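Local coordinates for ferric vibriobactin ABC transporter, periplasmic ferric vibriobactin-binding protein (Vibrio cholerae, PDB 3R5T) that probably captures the siderophore complex ferric vibriobactin in the periplasm and passes it to an ABC transporter for iron import, at residues L27-T32 and K70-G75; F56-K61 and G264-R269; S93-D98 and L115-D120. All blocks are in the same frame, centred on the assembly; numbering follows the deposited sequence. Where two conformers were deposited one is given.

Contact 1: L27-T32 and K70-G75; sequences LSTAVT and KLWPAG
L27 and L71 meet through their branched ends, and W72 brings the six-membered part of its indole over to T29; these two pairings carry a small, largely buried contact. The L71 methyl CD1 is the common point of the first pair, 3.8 Å from L27 CG and almost as near to both methyls of that leucine, so a single methyl sits against the whole fork. L27 extends its branch to this point with CG anti to the backbone N (chi1 -171°), and the two side chains run obliquely to one another. In the second pair T29 places CG2 at the edge of the indole, close to the ring plane and 3.9 Å from W72 CZ2. L27 CD2 also approaches the ring, 4.2 Å from W72 CH2. The polar side of the indole is met by a water lying in the ring plane: it accepts from W72 NE1 at 2.7 Å and donates to T29 O at 2.8 Å, thereby bridging the loop just after strand 26-28 to strand 69-73. T29 OG1 turns to a different neighbour, V91 O on strand 89-93. S28 faces the other way, and its OG accepts from A30 N at 3.2 Å in an ST turn while also bonding T34 OG1 of helix 31-39. Strand 44-49 lies between the two strands in the sheet, so L27 and L71 touch across it, and helix 79-85 packs on W72. The strand-to-helix turn at the C-terminal end of strand 26-28, which brings V31 and T32 to the siderophore pocket, is characteristic of parallel alpha/beta domains.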
# COMPACT_ATOMS: atom_id res chain seq x y z
N LEU A 27 18.68 -2.83 1.26
CA LEU A 27 18.05 -4.15 1.19
C LEU A 27 16.70 -4.08 1.89
O LEU A 27 16.61 -3.74 3.07
CB LEU A 27 18.94 -5.22 1.85
CG LEU A 27 18.48 -6.67 1.66
CD1 LEU A 27 19.67 -7.59 1.55
CD2 LEU A 27 17.56 -7.06 2.78
N SER A 28 15.64 -4.41 1.15
CA SER A 28 14.31 -4.39 1.76
C SER A 28 13.87 -5.77 2.18
O SER A 28 13.91 -6.72 1.37
CB SER A 28 13.28 -3.81 0.79
OG SER A 28 12.00 -3.92 1.37
N THR A 29 13.47 -5.90 3.44
CA THR A 29 12.93 -7.17 3.93
C THR A 29 11.41 -7.26 3.86
O THR A 29 10.84 -8.26 4.28
CB THR A 29 13.36 -7.49 5.39
OG1 THR A 29 12.70 -6.59 6.30
CG2 THR A 29 14.87 -7.36 5.56
N ALA A 30 10.79 -6.19 3.34
CA ALA A 30 9.32 -6.11 3.26
C ALA A 30 8.88 -5.73 1.85
O ALA A 30 9.07 -4.58 1.42
CB ALA A 30 8.75 -5.09 4.30
N VAL A 31 8.28 -6.68 1.15
CA VAL A 31 7.86 -6.45 -0.22
C VAL A 31 6.95 -5.20 -0.34
O VAL A 31 7.03 -4.47 -1.33
CB VAL A 31 7.20 -7.74 -0.80
CG1 VAL A 31 5.88 -8.06 -0.06
CG2 VAL A 31 6.98 -7.62 -2.32
N THR A 32 6.13 -4.94 0.67
CA THR A 32 5.29 -3.73 0.63
C THR A 32 6.12 -2.47 0.52
O THR A 32 5.78 -1.57 -0.23
CB THR A 32 4.38 -3.60 1.87
OG1 THR A 32 3.52 -4.73 1.93
CG2 THR A 32 3.52 -2.34 1.77
N LYS A 70 15.62 -10.60 -6.23
CA LYS A 70 14.53 -11.15 -5.42
C LYS A 70 15.09 -12.10 -4.38
O LYS A 70 15.78 -13.08 -4.71
CB LYS A 70 13.47 -11.85 -6.28
CG LYS A 70 12.24 -12.26 -5.47
CD LYS A 70 10.99 -12.41 -6.34
CE LYS A 70 11.20 -13.40 -7.46
NZ LYS A 70 9.95 -13.71 -8.20
N LEU A 71 14.79 -11.81 -3.12
CA LEU A 71 15.27 -12.61 -2.01
C LEU A 71 14.20 -13.61 -1.58
O LEU A 71 13.50 -14.17 -2.43
CB LEU A 71 15.67 -11.70 -0.85
CG LEU A 71 16.70 -10.63 -1.23
CD1 LEU A 71 16.88 -9.64 -0.09
CD2 LEU A 71 18.04 -11.26 -1.66
N TRP A 72 14.10 -13.85 -0.28
CA TRP A 72 13.23 -14.90 0.27
C TRP A 72 11.76 -14.50 0.24
O TRP A 72 11.44 -13.31 0.23
CB TRP A 72 13.65 -15.20 1.71
CG TRP A 72 13.58 -13.98 2.60
CD1 TRP A 72 12.48 -13.52 3.28
CD2 TRP A 72 14.64 -13.05 2.89
NE1 TRP A 72 12.78 -12.36 3.96
CE2 TRP A 72 14.10 -12.05 3.74
CE3 TRP A 72 15.97 -12.95 2.49
CZ2 TRP A 72 14.86 -10.99 4.22
CZ3 TRP A 72 16.73 -11.88 2.97
CH2 TRP A 72 16.16 -10.92 3.83
N PRO A 73 10.86 -15.49 0.26
CA PRO A 73 9.44 -15.18 0.44
C PRO A 73 9.23 -14.82 1.89
O PRO A 73 9.89 -15.36 2.76
CB PRO A 73 8.72 -16.51 0.12
CG PRO A 73 9.76 -17.54 0.01
CD PRO A 73 11.12 -16.94 0.21
N ALA A 74 8.36 -13.84 2.12
CA ALA A 74 8.00 -13.43 3.47
C ALA A 74 7.90 -14.60 4.44
O ALA A 74 7.28 -15.62 4.14
CB ALA A 74 6.68 -12.68 3.44
N GLY A 75 8.53 -14.43 5.61
CA GLY A 75 8.42 -15.40 6.69
C GLY A 75 9.72 -16.12 7.00
O GLY A 75 9.91 -16.58 8.12
O HOH W 1 11.26 -10.75 5.42

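Contact 2: F56-K61 and G264-R269; sequences FEQWRK and GENSFR. With VBN ((4S,5R)-N-{3-[(2,3-dihydroxybenzoyl)amino]propyl}-2-(2,3-dihydroxyphenyl)-N-[3-({[(4S,5R)-2-(2,3-dihydroxyphenyl)-5-met hyl-4,5-dihydro-1,3-oxazol-4-yl]carbonyl}amino)propyl]-5-methyl-4,5-dihydro-1,3-oxazole-4-carboxamide), chain B.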
# COMPACT_ATOMS: atom_id res chain seq x y z
N PHE A 56 5.29 -7.45 -6.28
CA PHE A 56 3.99 -6.89 -6.70
C PHE A 56 4.03 -6.48 -8.16
O PHE A 56 5.00 -5.83 -8.60
CB PHE A 56 3.54 -5.72 -5.82
CG PHE A 56 3.16 -6.11 -4.42
CD1 PHE A 56 2.32 -7.19 -4.18
CD2 PHE A 56 3.65 -5.40 -3.33
CE1 PHE A 56 1.97 -7.53 -2.88
CE2 PHE A 56 3.30 -5.74 -2.03
CZ PHE A 56 2.47 -6.82 -1.81
N GLU A 57 2.99 -6.82 -8.91
CA GLU A 57 3.01 -6.66 -10.36
C GLU A 57 3.09 -5.21 -10.83
O GLU A 57 3.61 -4.94 -11.91
CB GLU A 57 1.79 -7.34 -10.99
CG GLU A 57 1.84 -7.45 -12.50
CD GLU A 57 3.00 -8.31 -13.02
OE1 GLU A 57 3.64 -9.06 -12.25
OE2 GLU A 57 3.26 -8.23 -14.24
N GLN A 58 2.58 -4.28 -10.03
CA GLN A 58 2.65 -2.88 -10.44
C GLN A 58 4.09 -2.37 -10.64
O GLN A 58 4.29 -1.39 -11.36
CB GLN A 58 1.90 -1.98 -9.46
CG GLN A 58 2.45 -1.97 -8.03
CD GLN A 58 1.78 -2.97 -7.13
OE1 GLN A 58 1.21 -3.97 -7.59
NE2 GLN A 58 1.85 -2.72 -5.81
N TRP A 59 5.06 -2.99 -9.96
CA TRP A 59 6.46 -2.55 -10.05
C TRP A 59 7.47 -3.65 -10.40
O TRP A 59 8.66 -3.37 -10.50
CB TRP A 59 6.93 -1.74 -8.81
CG TRP A 59 6.70 -2.38 -7.48
CD1 TRP A 59 5.74 -2.05 -6.57
CD2 TRP A 59 7.46 -3.44 -6.89
NE1 TRP A 59 5.83 -2.84 -5.46
CE2 TRP A 59 6.89 -3.71 -5.62
CE3 TRP A 59 8.58 -4.18 -7.29
CZ2 TRP A 59 7.39 -4.68 -4.76
CZ3 TRP A 59 9.07 -5.14 -6.44
CH2 TRP A 59 8.48 -5.38 -5.19
N ARG A 60 6.99 -4.87 -10.60
CA ARG A 60 7.89 -5.98 -10.90
C ARG A 60 8.85 -5.69 -12.05
O ARG A 60 10.06 -5.90 -11.92
CB ARG A 60 7.10 -7.26 -11.21
CG ARG A 60 7.98 -8.49 -11.48
CD ARG A 60 7.16 -9.70 -11.91
NE ARG A 60 6.30 -9.39 -13.05
CZ ARG A 60 6.69 -9.43 -14.32
NH1 ARG A 60 7.94 -9.76 -14.64
NH2 ARG A 60 5.82 -9.14 -15.27
N LYS A 61 8.32 -5.23 -13.17
CA LYS A 61 9.17 -5.01 -14.34
C LYS A 61 10.22 -3.93 -14.09
O LYS A 61 11.36 -4.05 -14.56
CB LYS A 61 8.33 -4.67 -15.57
CG LYS A 61 7.42 -5.80 -16.01
CD LYS A 61 6.73 -5.50 -17.33
CE LYS A 61 5.78 -4.32 -17.20
NZ LYS A 61 4.66 -4.58 -16.24
N GLY A 264 -8.79 -2.66 -8.82
CA GLY A 264 -7.84 -3.04 -9.85
C GLY A 264 -7.01 -4.24 -9.44
O GLY A 264 -6.82 -4.50 -8.26
N GLU A 265 -6.48 -4.96 -10.43
CA GLU A 265 -5.75 -6.18 -10.15
C GLU A 265 -4.54 -5.95 -9.24
O GLU A 265 -4.17 -6.82 -8.47
CB GLU A 265 -5.31 -6.84 -11.46
CG GLU A 265 -4.39 -5.98 -12.32
CD GLU A 265 -4.16 -6.55 -13.72
OE1 GLU A 265 -4.39 -7.76 -13.92
OE2 GLU A 265 -3.76 -5.77 -14.61
N ASN A 266 -3.93 -4.76 -9.31
CA ASN A 266 -2.71 -4.51 -8.55
C ASN A 266 -2.91 -3.64 -7.31
O ASN A 266 -1.93 -3.11 -6.75
CB ASN A 266 -1.64 -3.87 -9.44
CG ASN A 266 -1.19 -4.79 -10.56
OD1 ASN A 266 -1.29 -6.01 -10.48
ND2 ASN A 266 -0.64 -4.19 -11.60
N SER A 267 -4.15 -3.53 -6.84
CA SER A 267 -4.51 -2.58 -5.79
C SER A 267 -4.37 -3.13 -4.37
O SER A 267 -4.82 -2.48 -3.43
CB SER A 267 -5.93 -2.05 -6.00
OG SER A 267 -6.89 -3.11 -5.91
N PHE A 268 -3.79 -4.32 -4.22
CA PHE A 268 -3.67 -4.90 -2.88
C PHE A 268 -2.92 -3.95 -1.91
O PHE A 268 -3.44 -3.63 -0.84
CB PHE A 268 -3.04 -6.30 -2.90
CG PHE A 268 -2.90 -6.89 -1.54
CD1 PHE A 268 -4.04 -7.26 -0.82
CD2 PHE A 268 -1.66 -7.03 -0.95
CE1 PHE A 268 -3.94 -7.77 0.46
CE2 PHE A 268 -1.55 -7.54 0.33
CZ PHE A 268 -2.70 -7.91 1.04
N ARG A 269 -1.73 -3.52 -2.29
CA ARG A 269 -0.99 -2.52 -1.51
C ARG A 269 -0.85 -1.26 -2.34
O ARG A 269 -0.83 -1.33 -3.59
CB ARG A 269 0.40 -3.05 -1.14
CG ARG A 269 0.44 -4.10 -0.04
CD ARG A 269 0.03 -3.56 1.30
NE ARG A 269 0.54 -4.35 2.43
CZ ARG A 269 -0.17 -5.21 3.14
NH1 ARG A 269 -1.46 -5.42 2.87
NH2 ARG A 269 0.39 -5.86 4.16
C VBN B . -3.67 -12.84 4.79
N VBN B . -1.68 -11.44 5.47
O VBN B . -4.30 -12.52 5.74
CA VBN B . -2.18 -12.56 4.69
CB VBN B . -1.27 -13.73 5.21
CAB VBN B . -0.57 -10.72 -2.96
OAC VBN B . -7.99 -9.71 3.33
OAD VBN B . -0.90 -13.77 0.44
OAF VBN B . -2.56 -7.41 4.57
OAG VBN B . -1.26 -7.66 9.07
OAH VBN B . 0.15 -8.72 4.95
OAI VBN B . -3.90 -9.70 4.31
OAJ VBN B . -1.86 -9.19 6.90
OAK VBN B . -1.11 -10.04 2.94
CAL VBN B . -5.98 -6.07 3.85
CAM VBN B . 0.17 -10.97 10.01
CAN VBN B . 2.72 -8.59 2.27
CAO VBN B . -4.58 -6.09 4.15
CAP VBN B . -0.18 -9.60 10.08
CAQ VBN B . 2.09 -8.35 3.53
CAR VBN B . -6.72 -7.30 3.72
CAS VBN B . -0.17 -11.74 8.89
CAT VBN B . 2.06 -9.34 1.26
CAU VBN B . -6.77 -13.37 3.49
CAV VBN B . -4.29 -14.76 1.46
CAW VBN B . -7.18 -12.19 4.38
CAX VBN B . -3.50 -14.98 0.15
CAY VBN B . -5.61 -14.22 4.00
CAZ VBN B . -3.48 -14.15 2.61
NBB VBN B . -6.35 -10.99 4.31
NBC VBN B . -3.08 -13.71 -0.43
NBD VBN B . -1.30 -10.79 0.44
OBF VBN B . 0.69 -10.79 -0.78
CBG VBN B . -6.89 -9.76 3.77
CBH VBN B . -1.74 -13.18 -0.19
CBJ VBN B . -1.37 -12.00 6.76
CBK VBN B . -3.91 -7.34 4.31
CBL VBN B . -0.90 -9.00 9.03
CBM VBN B . 0.81 -8.87 3.75
CBN VBN B . -4.61 -8.51 4.19
CBO VBN B . -1.22 -9.74 7.97
CBP VBN B . 0.18 -9.60 2.77
CBQ VBN B . -6.07 -8.48 3.87
CBR VBN B . -0.83 -11.15 7.88
CBS VBN B . 0.82 -9.82 1.47
CBU VBN B . -0.30 -11.46 -1.67
CBW VBN B . 0.12 -10.71 0.49
CBX VBN B . -1.51 -11.75 -0.66
NBY VBN B . -4.27 -13.69 3.76
OG1 VBN B . -0.98 -13.35 6.62
CG2 VBN B . -0.11 -14.19 4.33
O HOH W 2 -0.39 -4.27 -4.68
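Part of the vibriobactin pocket, where the loop before helix 60-65 meets the loop that follows strand 260-264, is lined by F56, F268 and R269. F56 CZ lies 3.8 Å from R269 CG, so the aliphatic root of the arginine rests against the end of the phenyl ring, while F56 CE1 approaches F268 CD2. The arginine chain bends at chi2 (-67°), which turns CD off the straight course; farther out the guanidinium meets the siderophore. There R269 NH1 donates to VBN OAF at 2.8 Å, nearly straight (166°) and with the oxygen in the guanidinium plane; R269 NH2 adds a weak bond to the same oxygen and is hydrogen-bonded to Y118 OH. The F268 ring brings CZ to 3.3 Å from VBN NBD, and its side chain is about 4 Å from the ferric ion. This is the cleft of a bacterial solute-binding protein of family 8; here ferric vibriobactin lies between the two lobes. Farther from the ligand, N266 slides past Q58 in the opposite direction, its CB 3.4 Å from Q58 OE1, and N266 OD1 lies equally close to E57 CB. The amide ends have other partners: N266 ND2 bonds E277 and Q58 NE2 bonds D271. A water bridges the two loops, accepting from Q58 NE2 and R269 N and donating to N266 O at 2.8 Å. E57 itself is held side-on by R60, whose NE reaches E57 OE1 at 2.8 Å while NH2 takes the second carboxylate oxygen.

Contact 3: S93-D98 and L115-D120; sequences SMIGAD and LVDYSD. With VBN ((4S,5R)-N-{3-[(2,3-dihydroxybenzoyl)amino]propyl}-2-(2,3-dihydroxyphenyl)-N-[3-({[(4S,5R)-2-(2,3-dihydroxyphenyl)-5-met hyl-4,5-dihydro-1,3-oxazol-4-yl]carbonyl}amino)propyl]-5-methyl-4,5-dihydro-1,3-oxazole-4-carboxamide), chain B; MOH (methanol), chain D.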
# COMPACT_ATOMS: atom_id res chain seq x y z
N SER A 93 9.43 -3.90 8.09
CA SER A 93 8.08 -3.41 8.37
C SER A 93 7.62 -3.86 9.73
O SER A 93 8.04 -4.90 10.24
CB SER A 93 7.10 -3.85 7.28
OG SER A 93 6.94 -5.25 7.30
N MET A 94 6.73 -3.05 10.31
CA MET A 94 6.25 -3.22 11.67
C MET A 94 5.19 -4.32 11.81
O MET A 94 5.17 -5.06 12.80
CB MET A 94 5.66 -1.89 12.14
CG MET A 94 5.20 -1.85 13.58
SD MET A 94 6.62 -1.85 14.68
CE MET A 94 5.85 -1.35 16.21
N ILE A 95 4.29 -4.39 10.84
CA ILE A 95 3.16 -5.32 10.89
C ILE A 95 2.69 -5.70 9.50
O ILE A 95 2.64 -4.85 8.60
CB ILE A 95 1.98 -4.75 11.71
CG1 ILE A 95 0.81 -5.73 11.77
CG2 ILE A 95 1.53 -3.41 11.12
CD1 ILE A 95 -0.23 -5.39 12.87
N GLY A 96 2.33 -6.97 9.32
CA GLY A 96 1.95 -7.47 8.00
C GLY A 96 2.66 -8.79 7.77
O GLY A 96 3.60 -9.13 8.49
N ALA A 97 2.22 -9.54 6.76
CA ALA A 97 2.86 -10.84 6.48
C ALA A 97 4.36 -10.72 6.17
O ALA A 97 5.12 -11.69 6.34
CB ALA A 97 2.13 -11.57 5.35
N ASP A 98 4.77 -9.54 5.70
CA ASP A 98 6.15 -9.27 5.29
C ASP A 98 7.01 -8.67 6.41
O ASP A 98 8.15 -8.27 6.17
CB ASP A 98 6.20 -8.37 4.03
CG ASP A 98 5.52 -7.03 4.22
OD1 ASP A 98 5.13 -6.70 5.35
OD2 ASP A 98 5.37 -6.32 3.21
N LEU A 115 12.98 0.41 10.99
CA LEU A 115 11.66 -0.21 11.13
C LEU A 115 10.57 0.85 10.90
O LEU A 115 10.52 1.87 11.61
CB LEU A 115 11.55 -0.80 12.54
CG LEU A 115 10.23 -1.39 13.01
CD1 LEU A 115 9.83 -2.59 12.15
CD2 LEU A 115 10.30 -1.78 14.48
N VAL A 116 9.71 0.59 9.91
CA VAL A 116 8.65 1.51 9.51
C VAL A 116 7.31 0.77 9.50
O VAL A 116 7.25 -0.45 9.31
CB VAL A 116 8.92 2.13 8.11
CG1 VAL A 116 10.20 2.96 8.15
CG2 VAL A 116 9.01 1.04 7.03
N ASP A 117 6.24 1.50 9.74
CA ASP A 117 4.90 0.94 9.69
C ASP A 117 4.16 1.56 8.52
O ASP A 117 3.89 2.77 8.52
CB ASP A 117 4.17 1.21 11.00
CG ASP A 117 2.83 0.49 11.09
OD1 ASP A 117 2.42 -0.14 10.09
OD2 ASP A 117 2.21 0.57 12.17
N TYR A 118 3.87 0.75 7.51
CA TYR A 118 3.16 1.24 6.34
C TYR A 118 1.65 1.17 6.49
O TYR A 118 0.91 1.61 5.61
CB TYR A 118 3.60 0.48 5.09
CG TYR A 118 3.40 -1.02 5.18
CD1 TYR A 118 2.13 -1.58 5.25
CD2 TYR A 118 4.50 -1.88 5.17
CE1 TYR A 118 1.95 -2.97 5.32
CE2 TYR A 118 4.33 -3.25 5.24
CZ TYR A 118 3.06 -3.81 5.32
OH TYR A 118 2.92 -5.19 5.37
N SER A 119 1.18 0.60 7.60
CA SER A 119 -0.24 0.29 7.72
C SER A 119 -1.14 1.47 8.07
O SER A 119 -2.35 1.37 7.95
CB SER A 119 -0.47 -0.86 8.74
OG SER A 119 -0.27 -0.43 10.08
N ASP A 120 -0.56 2.58 8.52
CA ASP A 120 -1.38 3.71 8.95
C ASP A 120 -0.90 5.02 8.37
O ASP A 120 -1.17 6.10 8.92
CB ASP A 120 -1.42 3.81 10.47
CG ASP A 120 -0.05 4.04 11.09
OD1 ASP A 120 -0.04 4.36 12.30
OD2 ASP A 120 1.00 3.91 10.40
C VBN B . -3.67 -12.84 4.79
N VBN B . -1.68 -11.44 5.47
O VBN B . -4.30 -12.52 5.74
CA VBN B . -2.18 -12.56 4.69
CB VBN B . -1.27 -13.73 5.21
CAB VBN B . -0.57 -10.72 -2.96
OAC VBN B . -7.99 -9.71 3.33
OAD VBN B . -0.90 -13.77 0.44
OAF VBN B . -2.56 -7.41 4.57
OAG VBN B . -1.26 -7.66 9.07
OAH VBN B . 0.15 -8.72 4.95
OAI VBN B . -3.90 -9.70 4.31
OAJ VBN B . -1.86 -9.19 6.90
OAK VBN B . -1.11 -10.04 2.94
CAL VBN B . -5.98 -6.07 3.85
CAM VBN B . 0.17 -10.97 10.01
CAN VBN B . 2.72 -8.59 2.27
CAO VBN B . -4.58 -6.09 4.15
CAP VBN B . -0.18 -9.60 10.08
CAQ VBN B . 2.09 -8.35 3.53
CAR VBN B . -6.72 -7.30 3.72
CAS VBN B . -0.17 -11.74 8.89
CAT VBN B . 2.06 -9.34 1.26
CAU VBN B . -6.77 -13.37 3.49
CAV VBN B . -4.29 -14.76 1.46
CAW VBN B . -7.18 -12.19 4.38
CAX VBN B . -3.50 -14.98 0.15
CAY VBN B . -5.61 -14.22 4.00
CAZ VBN B . -3.48 -14.15 2.61
NBB VBN B . -6.35 -10.99 4.31
NBC VBN B . -3.08 -13.71 -0.43
NBD VBN B . -1.30 -10.79 0.44
OBF VBN B . 0.69 -10.79 -0.78
CBG VBN B . -6.89 -9.76 3.77
CBH VBN B . -1.74 -13.18 -0.19
CBJ VBN B . -1.37 -12.00 6.76
CBK VBN B . -3.91 -7.34 4.31
CBL VBN B . -0.90 -9.00 9.03
CBM VBN B . 0.81 -8.87 3.75
CBN VBN B . -4.61 -8.51 4.19
CBO VBN B . -1.22 -9.74 7.97
CBP VBN B . 0.18 -9.60 2.77
CBQ VBN B . -6.07 -8.48 3.87
CBR VBN B . -0.83 -11.15 7.88
CBS VBN B . 0.82 -9.82 1.47
CBU VBN B . -0.30 -11.46 -1.67
CBW VBN B . 0.12 -10.71 0.49
CBX VBN B . -1.51 -11.75 -0.66
NBY VBN B . -4.27 -13.69 3.76
OG1 VBN B . -0.98 -13.35 6.62
CG2 VBN B . -0.11 -14.19 4.33
C MOH D . 6.58 4.18 11.50
O MOH D . 6.62 4.23 10.08
O HOH W 3 3.82 -2.05 8.73
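S93 and V116 form a parallel beta bridge, their CA atoms 5.1 Å apart, and M94 N extends the pairing with a hydrogen bond to V116 O of 2.8 Å, bent to 131° at the hydrogen. Beyond it both chains leave the sheet as loops. Y118 and D98 then reach toward each other tip to tip: Y118 OH donates to D98 OD1 at 2.7 Å, on the syn side of a carboxylate whose plane stands 77° from the ring. S93 OG reaches the same oxygen from the opposite face of that plane, so two hydroxyls grip D98 OD1, while T32 OG1 bonds D98 OD2. Y118 CE2 also lies 3.5 Å from S93 CB, which approaches the ring obliquely. G96, whose backbone angles suit only glycine in any case, brings its CA to 3.6 Å from Y118 OH. D117 OD1 closes an Asx turn with S119 N, accepts from S119 OG as well, and receives a water that in turn accepts from I95 N; I95 CG2 packs beside this carboxylate. M94 SD lies 3.7 Å from L115 CD2. The loop serves the siderophore directly: A97 N donates to VBN OAH at 2.9 Å, almost straight (173°), and the G96 backbone and the D98 and Y118 side chains line the same pocket. Strand 113-116 is one of the two outermost strands of its parallel sheet, next to 89-93; helix 31-39 packs on V116, Y118 and D98, and helix 123-134 meets V116 and Y118.

Contacts 1 and 3 both belong to the five-stranded parallel sheet of order 69-73, 44-49, 26-28, 89-93, 113-116; their centres are about 12 Å apart, and they involve its two outermost strands. The centre of contact 2 is about 15 Å from that of contact 1 and about 18 Å from that of contact 3; it joins the loop before helix 60-65 to that after strand 260-264 of the second sheet. In sequence, contact 1 precedes contact 3, its segments interleave with those of contact 2, and contact 3 falls between the latter's halves. T32, at the start of helix 31-39, bonds both D98 and R269, linking all three around the siderophore cleft between the lobes.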